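Local coordinates for protein benzoate transport porin BenP (Acinetobacter baumannii AB307-0294, PDB 5DL8) that probably forms a beta-barrel channel in the outer membrane through which benzoate and other small solutes, perhaps including antibiotics, can pass, at residues W26-D40 / D393-F407. Numbering follows the deposited sequence.
Sequences WKFTLKNAYINRDFD and DFGEDRLFVNYTKKF. With CA (calcium ion), chain G.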
loop_
_atom_site.group_PDB
_atom_site.type_symbol
_atom_site.label_atom_id
_atom_site.label_comp_id
_atom_site.label_asym_id
_atom_site.label_seq_id
_atom_site.Cartn_x
_atom_site.Cartn_y
_atom_site.Cartn_z
ATOM N N TRP A 26 -0.086 -10.196 19.787
ATOM C CA TRP A 26 -0.317 -11.236 18.791
ATOM C C TRP A 26 -1.510 -10.865 17.876
ATOM O O TRP A 26 -2.473 -10.212 18.339
ATOM C CB TRP A 26 -0.643 -12.513 19.489
ATOM C CG TRP A 26 0.361 -13.091 20.394
ATOM C CD1 TRP A 26 0.563 -12.756 21.698
ATOM C CD2 TRP A 26 1.206 -14.183 20.121
ATOM N NE1 TRP A 26 1.507 -13.525 22.215
ATOM C CE2 TRP A 26 1.933 -14.424 21.280
ATOM C CE3 TRP A 26 1.468 -14.960 18.959
ATOM C CZ2 TRP A 26 2.902 -15.452 21.378
ATOM C CZ3 TRP A 26 2.447 -15.993 19.025
ATOM C CH2 TRP A 26 3.149 -16.233 20.242
ATOM N N LYS A 27 -1.481 -11.278 16.598
ATOM C CA LYS A 27 -2.661 -11.079 15.733
ATOM C C LYS A 27 -2.856 -12.347 14.973
ATOM O O LYS A 27 -1.929 -12.765 14.311
ATOM C CB LYS A 27 -2.430 -9.913 14.781
ATOM C CG LYS A 27 -3.703 -9.352 14.161
ATOM C CD LYS A 27 -3.641 -8.033 13.340
ATOM C CE LYS A 27 -2.343 -7.832 12.555
ATOM N NZ LYS A 27 -2.396 -6.510 11.804
ATOM N N PHE A 28 -4.024 -12.960 15.104
ATOM C CA PHE A 28 -4.445 -14.097 14.316
ATOM C C PHE A 28 -5.480 -13.653 13.315
ATOM O O PHE A 28 -6.462 -13.016 13.664
ATOM C CB PHE A 28 -5.115 -15.174 15.197
ATOM C CG PHE A 28 -5.554 -16.370 14.422
ATOM C CD1 PHE A 28 -4.639 -17.168 13.797
ATOM C CD2 PHE A 28 -6.875 -16.672 14.273
ATOM C CE1 PHE A 28 -5.037 -18.237 12.982
ATOM C CE2 PHE A 28 -7.283 -17.770 13.504
ATOM C CZ PHE A 28 -6.376 -18.545 12.858
ATOM N N THR A 29 -5.280 -14.044 12.067
ATOM C CA THR A 29 -6.238 -13.750 11.022
ATOM C C THR A 29 -6.600 -14.993 10.155
ATOM O O THR A 29 -5.890 -15.951 10.072
ATOM C CB THR A 29 -5.813 -12.605 10.038
ATOM O OG1 THR A 29 -4.795 -13.058 9.182
ATOM C CG2 THR A 29 -5.329 -11.287 10.707
ATOM N N LEU A 30 -7.752 -14.827 9.493
ATOM C CA LEU A 30 -8.347 -15.613 8.454
ATOM C C LEU A 30 -8.879 -14.664 7.382
ATOM O O LEU A 30 -9.488 -13.612 7.630
ATOM C CB LEU A 30 -9.513 -16.534 8.951
ATOM C CG LEU A 30 -9.222 -17.520 10.084
ATOM C CD1 LEU A 30 -10.499 -18.061 10.690
ATOM C CD2 LEU A 30 -8.393 -18.671 9.633
ATOM N N LYS A 31 -8.626 -15.099 6.165
ATOM C CA LYS A 31 -9.131 -14.454 4.977
ATOM C C LYS A 31 -9.613 -15.485 3.885
ATOM O O LYS A 31 -8.795 -16.231 3.266
ATOM C CB LYS A 31 -7.997 -13.605 4.373
ATOM C CG LYS A 31 -8.567 -12.612 3.323
ATOM C CD LYS A 31 -7.517 -11.687 2.690
ATOM C CE LYS A 31 -7.240 -10.480 3.608
ATOM N NZ LYS A 31 -6.092 -9.640 3.004
ATOM N N ASN A 32 -10.863 -15.373 3.543
ATOM C CA ASN A 32 -11.484 -16.057 2.432
ATOM C C ASN A 32 -11.615 -14.972 1.396
ATOM O O ASN A 32 -12.407 -14.046 1.583
ATOM C CB ASN A 32 -12.882 -16.547 2.807
ATOM C CG ASN A 32 -13.549 -17.493 1.728
ATOM O OD1 ASN A 32 -14.078 -17.078 0.688
ATOM N ND2 ASN A 32 -13.577 -18.770 2.049
ATOM N N ALA A 33 -10.918 -15.135 0.276
ATOM C CA ALA A 33 -10.791 -14.062 -0.733
ATOM C C ALA A 33 -11.206 -14.556 -2.089
ATOM O O ALA A 33 -10.605 -15.504 -2.607
ATOM C CB ALA A 33 -9.307 -13.570 -0.827
ATOM N N TYR A 34 -12.175 -13.886 -2.697
ATOM C CA TYR A 34 -12.534 -14.093 -4.091
ATOM C C TYR A 34 -12.225 -12.821 -4.902
ATOM O O TYR A 34 -12.759 -11.709 -4.611
ATOM C CB TYR A 34 -14.002 -14.444 -4.188
ATOM C CG TYR A 34 -14.571 -14.454 -5.569
ATOM C CD1 TYR A 34 -14.344 -15.477 -6.418
ATOM C CD2 TYR A 34 -15.411 -13.406 -5.988
ATOM C CE1 TYR A 34 -14.870 -15.447 -7.733
ATOM C CE2 TYR A 34 -15.999 -13.397 -7.210
ATOM C CZ TYR A 34 -15.671 -14.394 -8.088
ATOM O OH TYR A 34 -16.186 -14.295 -9.299
ATOM N N ILE A 35 -11.343 -12.978 -5.906
ATOM C CA ILE A 35 -11.032 -11.874 -6.773
ATOM C C ILE A 35 -11.278 -12.316 -8.194
ATOM O O ILE A 35 -10.805 -13.389 -8.610
ATOM C CB ILE A 35 -9.589 -11.417 -6.525
ATOM C CG1 ILE A 35 -9.501 -10.671 -5.164
ATOM C CG2 ILE A 35 -9.078 -10.556 -7.716
ATOM C CD1 ILE A 35 -8.354 -11.176 -4.318
ATOM N N ASN A 36 -11.996 -11.476 -8.950
ATOM C CA ASN A 36 -12.326 -11.828 -10.329
ATOM C C ASN A 36 -12.219 -10.612 -11.207
ATOM O O ASN A 36 -13.001 -9.665 -11.063
ATOM C CB ASN A 36 -13.765 -12.483 -10.473
ATOM C CG ASN A 36 -13.922 -13.282 -11.740
ATOM O OD1 ASN A 36 -13.322 -14.364 -11.903
ATOM N ND2 ASN A 36 -14.682 -12.761 -12.650
ATOM N N ARG A 37 -11.240 -10.606 -12.107
ATOM C CA ARG A 37 -11.170 -9.539 -13.131
ATOM C C ARG A 37 -11.652 -10.057 -14.462
ATOM O O ARG A 37 -11.035 -10.904 -15.058
ATOM C CB ARG A 37 -9.736 -8.952 -13.243
ATOM C CG ARG A 37 -9.568 -7.819 -14.288
ATOM C CD ARG A 37 -8.222 -7.073 -14.181
ATOM N NE ARG A 37 -8.078 -6.341 -12.969
ATOM C CZ ARG A 37 -7.068 -5.488 -12.647
ATOM N NH1 ARG A 37 -6.050 -5.257 -13.474
ATOM N NH2 ARG A 37 -7.096 -4.846 -11.443
ATOM N N ASP A 38 -12.686 -9.434 -14.980
ATOM C CA ASP A 38 -13.350 -9.874 -16.200
ATOM C C ASP A 38 -13.198 -8.805 -17.276
ATOM O O ASP A 38 -13.861 -7.742 -17.218
ATOM C CB ASP A 38 -14.875 -10.078 -15.883
ATOM C CG ASP A 38 -15.711 -10.513 -17.104
ATOM O OD1 ASP A 38 -15.324 -10.220 -18.251
ATOM O OD2 ASP A 38 -16.801 -11.111 -16.924
ATOM N N PHE A 39 -12.379 -9.089 -18.286
ATOM C CA PHE A 39 -12.307 -8.243 -19.501
ATOM C C PHE A 39 -13.589 -8.232 -20.352
ATOM O O PHE A 39 -14.150 -9.224 -20.623
ATOM C CB PHE A 39 -11.031 -8.565 -20.276
ATOM C CG PHE A 39 -9.792 -8.369 -19.431
ATOM C CD1 PHE A 39 -9.192 -7.094 -19.274
ATOM C CD2 PHE A 39 -9.195 -9.394 -18.819
ATOM C CE1 PHE A 39 -8.043 -6.927 -18.496
ATOM C CE2 PHE A 39 -8.026 -9.251 -18.079
ATOM C CZ PHE A 39 -7.466 -8.006 -17.865
ATOM N N ASP A 40 -14.082 -7.038 -20.718
ATOM C CA ASP A 40 -15.179 -6.910 -21.661
ATOM C C ASP A 40 -14.887 -7.641 -23.008
ATOM O O ASP A 40 -15.737 -8.334 -23.582
ATOM C CB ASP A 40 -15.464 -5.442 -21.937
ATOM C CG ASP A 40 -16.092 -4.726 -20.762
ATOM O OD1 ASP A 40 -15.945 -5.075 -19.599
ATOM O OD2 ASP A 40 -16.748 -3.751 -20.972
ATOM N N ASP A 393 -11.084 -2.731 -21.490
ATOM C CA ASP A 393 -12.084 -2.421 -20.465
ATOM C C ASP A 393 -12.240 -3.629 -19.539
ATOM O O ASP A 393 -12.038 -4.736 -20.017
ATOM C CB ASP A 393 -13.427 -2.104 -21.052
ATOM C CG ASP A 393 -13.432 -0.874 -21.877
ATOM O OD1 ASP A 393 -12.435 -0.156 -21.925
ATOM O OD2 ASP A 393 -14.460 -0.589 -22.499
ATOM N N PHE A 394 -12.490 -3.432 -18.231
ATOM C CA PHE A 394 -12.828 -4.548 -17.377
ATOM C C PHE A 394 -13.748 -4.238 -16.157
ATOM O O PHE A 394 -13.909 -3.090 -15.720
ATOM C CB PHE A 394 -11.540 -5.235 -16.939
ATOM C CG PHE A 394 -10.732 -4.440 -15.934
ATOM C CD1 PHE A 394 -11.083 -4.429 -14.581
ATOM C CD2 PHE A 394 -9.601 -3.788 -16.326
ATOM C CE1 PHE A 394 -10.338 -3.747 -13.649
ATOM C CE2 PHE A 394 -8.839 -3.086 -15.402
ATOM C CZ PHE A 394 -9.210 -3.055 -14.055
ATOM N N GLY A 395 -14.335 -5.294 -15.635
ATOM C CA GLY A 395 -15.087 -5.284 -14.350
ATOM C C GLY A 395 -14.484 -6.296 -13.403
ATOM O O GLY A 395 -14.314 -7.435 -13.765
ATOM N N GLU A 396 -14.185 -5.865 -12.194
ATOM C CA GLU A 396 -13.561 -6.654 -11.189
ATOM C C GLU A 396 -14.382 -6.666 -9.927
ATOM O O GLU A 396 -14.679 -5.550 -9.383
ATOM C CB GLU A 396 -12.175 -6.168 -10.848
ATOM C CG GLU A 396 -11.437 -6.984 -9.796
ATOM C CD GLU A 396 -9.939 -6.589 -9.601
ATOM O OE1 GLU A 396 -9.385 -5.900 -10.455
ATOM O OE2 GLU A 396 -9.315 -6.879 -8.565
ATOM N N ASP A 397 -14.653 -7.909 -9.432
ATOM C CA ASP A 397 -15.238 -8.154 -8.137
ATOM C C ASP A 397 -14.229 -8.709 -7.139
ATOM O O ASP A 397 -13.440 -9.591 -7.435
ATOM C CB ASP A 397 -16.426 -9.139 -8.255
ATOM C CG ASP A 397 -17.461 -8.677 -9.195
ATOM O OD1 ASP A 397 -18.192 -7.738 -8.945
ATOM O OD2 ASP A 397 -17.584 -9.244 -10.217
ATOM N N ARG A 398 -14.275 -8.204 -5.915
ATOM C CA ARG A 398 -13.484 -8.723 -4.811
ATOM C C ARG A 398 -14.391 -8.855 -3.619
ATOM O O ARG A 398 -15.090 -7.847 -3.272
ATOM C CB ARG A 398 -12.339 -7.812 -4.456
ATOM C CG ARG A 398 -11.408 -7.386 -5.631
ATOM C CD ARG A 398 -10.172 -6.694 -5.089
ATOM N NE ARG A 398 -9.403 -6.024 -6.116
ATOM C CZ ARG A 398 -8.755 -4.831 -6.011
ATOM N NH1 ARG A 398 -8.645 -4.060 -4.855
ATOM N NH2 ARG A 398 -8.146 -4.402 -7.096
ATOM N N LEU A 399 -14.381 -10.057 -3.034
ATOM C CA LEU A 399 -15.269 -10.420 -1.931
ATOM C C LEU A 399 -14.474 -11.123 -0.884
ATOM O O LEU A 399 -13.694 -12.085 -1.176
ATOM C CB LEU A 399 -16.430 -11.351 -2.392
ATOM C CG LEU A 399 -17.590 -11.642 -1.363
ATOM C CD1 LEU A 399 -18.421 -10.403 -0.874
ATOM C CD2 LEU A 399 -18.570 -12.678 -1.894
ATOM N N PHE A 400 -14.552 -10.598 0.332
ATOM C CA PHE A 400 -13.659 -11.048 1.407
ATOM C C PHE A 400 -14.496 -11.374 2.617
ATOM O O PHE A 400 -15.421 -10.581 2.960
ATOM C CB PHE A 400 -12.653 -9.980 1.806
ATOM C CG PHE A 400 -11.665 -9.577 0.696
ATOM C CD1 PHE A 400 -10.636 -10.382 0.334
ATOM C CD2 PHE A 400 -11.768 -8.327 0.058
ATOM C CE1 PHE A 400 -9.757 -10.018 -0.679
ATOM C CE2 PHE A 400 -10.873 -7.891 -0.930
ATOM C CZ PHE A 400 -9.851 -8.743 -1.301
ATOM N N VAL A 401 -14.177 -12.496 3.275
ATOM C CA VAL A 401 -14.641 -12.734 4.601
ATOM C C VAL A 401 -13.411 -12.791 5.462
ATOM O O VAL A 401 -12.603 -13.690 5.316
ATOM C CB VAL A 401 -15.390 -14.058 4.766
ATOM C CG1 VAL A 401 -15.905 -14.234 6.224
ATOM C CG2 VAL A 401 -16.529 -14.177 3.754
ATOM N N ASN A 402 -13.302 -11.833 6.367
ATOM C CA ASN A 402 -12.139 -11.571 7.211
ATOM C C ASN A 402 -12.437 -11.912 8.639
ATOM O O ASN A 402 -13.549 -11.587 9.152
ATOM C CB ASN A 402 -11.773 -10.079 7.128
ATOM C CG ASN A 402 -11.080 -9.708 5.776
ATOM O OD1 ASN A 402 -10.187 -10.466 5.318
ATOM N ND2 ASN A 402 -11.482 -8.612 5.137
ATOM N N TYR A 403 -11.451 -12.489 9.300
ATOM C CA TYR A 403 -11.505 -12.680 10.746
ATOM C C TYR A 403 -10.203 -12.188 11.326
ATOM O O TYR A 403 -9.159 -12.489 10.790
ATOM C CB TYR A 403 -11.653 -14.124 11.133
ATOM C CG TYR A 403 -11.652 -14.310 12.628
ATOM C CD1 TYR A 403 -12.810 -14.104 13.410
ATOM C CD2 TYR A 403 -10.544 -14.788 13.273
ATOM C CE1 TYR A 403 -12.814 -14.309 14.796
ATOM C CE2 TYR A 403 -10.553 -15.050 14.616
ATOM C CZ TYR A 403 -11.660 -14.754 15.371
ATOM O OH TYR A 403 -11.562 -15.045 16.673
ATOM N N THR A 404 -10.305 -11.427 12.406
ATOM C CA THR A 404 -9.164 -10.765 13.093
ATOM C C THR A 404 -9.304 -10.977 14.596
ATOM O O THR A 404 -10.356 -10.753 15.155
ATOM C CB THR A 404 -9.052 -9.315 12.679
ATOM O OG1 THR A 404 -8.786 -9.295 11.294
ATOM C CG2 THR A 404 -7.911 -8.602 13.409
ATOM N N LYS A 405 -8.286 -11.506 15.230
ATOM C CA LYS A 405 -8.300 -11.537 16.679
ATOM C C LYS A 405 -6.932 -11.111 17.239
ATOM O O LYS A 405 -5.865 -11.616 16.814
ATOM C CB LYS A 405 -8.647 -12.884 17.198
ATOM C CG LYS A 405 -8.763 -12.770 18.718
ATOM C CD LYS A 405 -9.443 -13.950 19.355
ATOM C CE LYS A 405 -8.463 -15.067 19.663
ATOM N NZ LYS A 405 -9.119 -15.878 20.722
ATOM N N LYS A 406 -7.011 -10.169 18.182
ATOM C CA LYS A 406 -5.863 -9.415 18.700
ATOM C C LYS A 406 -5.836 -9.734 20.180
ATOM O O LYS A 406 -6.889 -9.819 20.829
ATOM C CB LYS A 406 -6.107 -7.973 18.484
ATOM C CG LYS A 406 -5.062 -7.317 17.661
ATOM C CD LYS A 406 -5.270 -5.816 17.611
ATOM C CE LYS A 406 -6.379 -5.485 16.623
ATOM N NZ LYS A 406 -5.764 -5.045 15.330
ATOM N N PHE A 407 -4.656 -10.049 20.677
ATOM C CA PHE A 407 -4.497 -10.676 22.009
ATOM C C PHE A 407 -2.995 -10.560 22.389
ATOM O O PHE A 407 -2.170 -9.737 21.853
ATOM C CB PHE A 407 -5.090 -12.119 22.111
ATOM C CG PHE A 407 -4.340 -13.203 21.305
ATOM C CD1 PHE A 407 -4.599 -13.417 19.946
ATOM C CD2 PHE A 407 -3.393 -14.010 21.902
ATOM C CE1 PHE A 407 -3.941 -14.412 19.201
ATOM C CE2 PHE A 407 -2.681 -14.962 21.161
ATOM C CZ PHE A 407 -2.980 -15.191 19.807
ATOM O OXT PHE A 407 -2.597 -11.299 23.251
HETATM CA CA CA G . -14.430 -11.759 -19.984
HETATM O O HOH W 1 -8.366 -11.201 7.197
HETATM O O HOH W 2 -16.714 -12.133 -19.742
HETATM O O HOH W 3 -15.640 -11.245 -21.896
HETATM O O HOH W 4 -12.682 -11.712 -21.601
HETATM O O HOH W 5 -14.460 -13.934 -21.260
#
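Trp26 to Phe39 and Phe394 to Lys406 pair as antiparallel strands, their axes 168° apart in direction. Paired backbone hydrogen bonds run from Trp26 with Phe407 to Asp38 with Gly395. Beyond the ladder, Asp40 N bonds to Asp393 O at 3.2 Å. On the face carrying Arg37, that side chain lies over one face of the Phe394 ring. Arg37 CD sits 3.8 Å from the Phe394 centroid, and the Arg37 guanidinium stacks flat but off-centre on that ring, planes at 15°. A bend at chi3 (-66°) turns the guanidinium edge to Glu396. There Arg37 NE and NH2 both grip OE1, NH2 at 2.7 Å on the syn lone pair. Arg398 NE takes the other oxygen, Glu396 OE2, at 2.6 Å. The carboxylate thus lies between two arginines and probably offsets their charge. Farther along, Phe400 turns its ring edge to Ala33 CB. A water bridges Leu30 O and Asn402 OD1. At the far end, Trp26 CB sits over the Phe407 ring, 3.6 Å from its centroid. At the opposite end of the pair, Asp38 OD1 and Phe39 O bind calcium with Asp46; Asp393 belongs to a second calcium site. Pairing of the first and last barrel strands closes the OprD-family porin barrel, ending at a C-terminal phenylalanine.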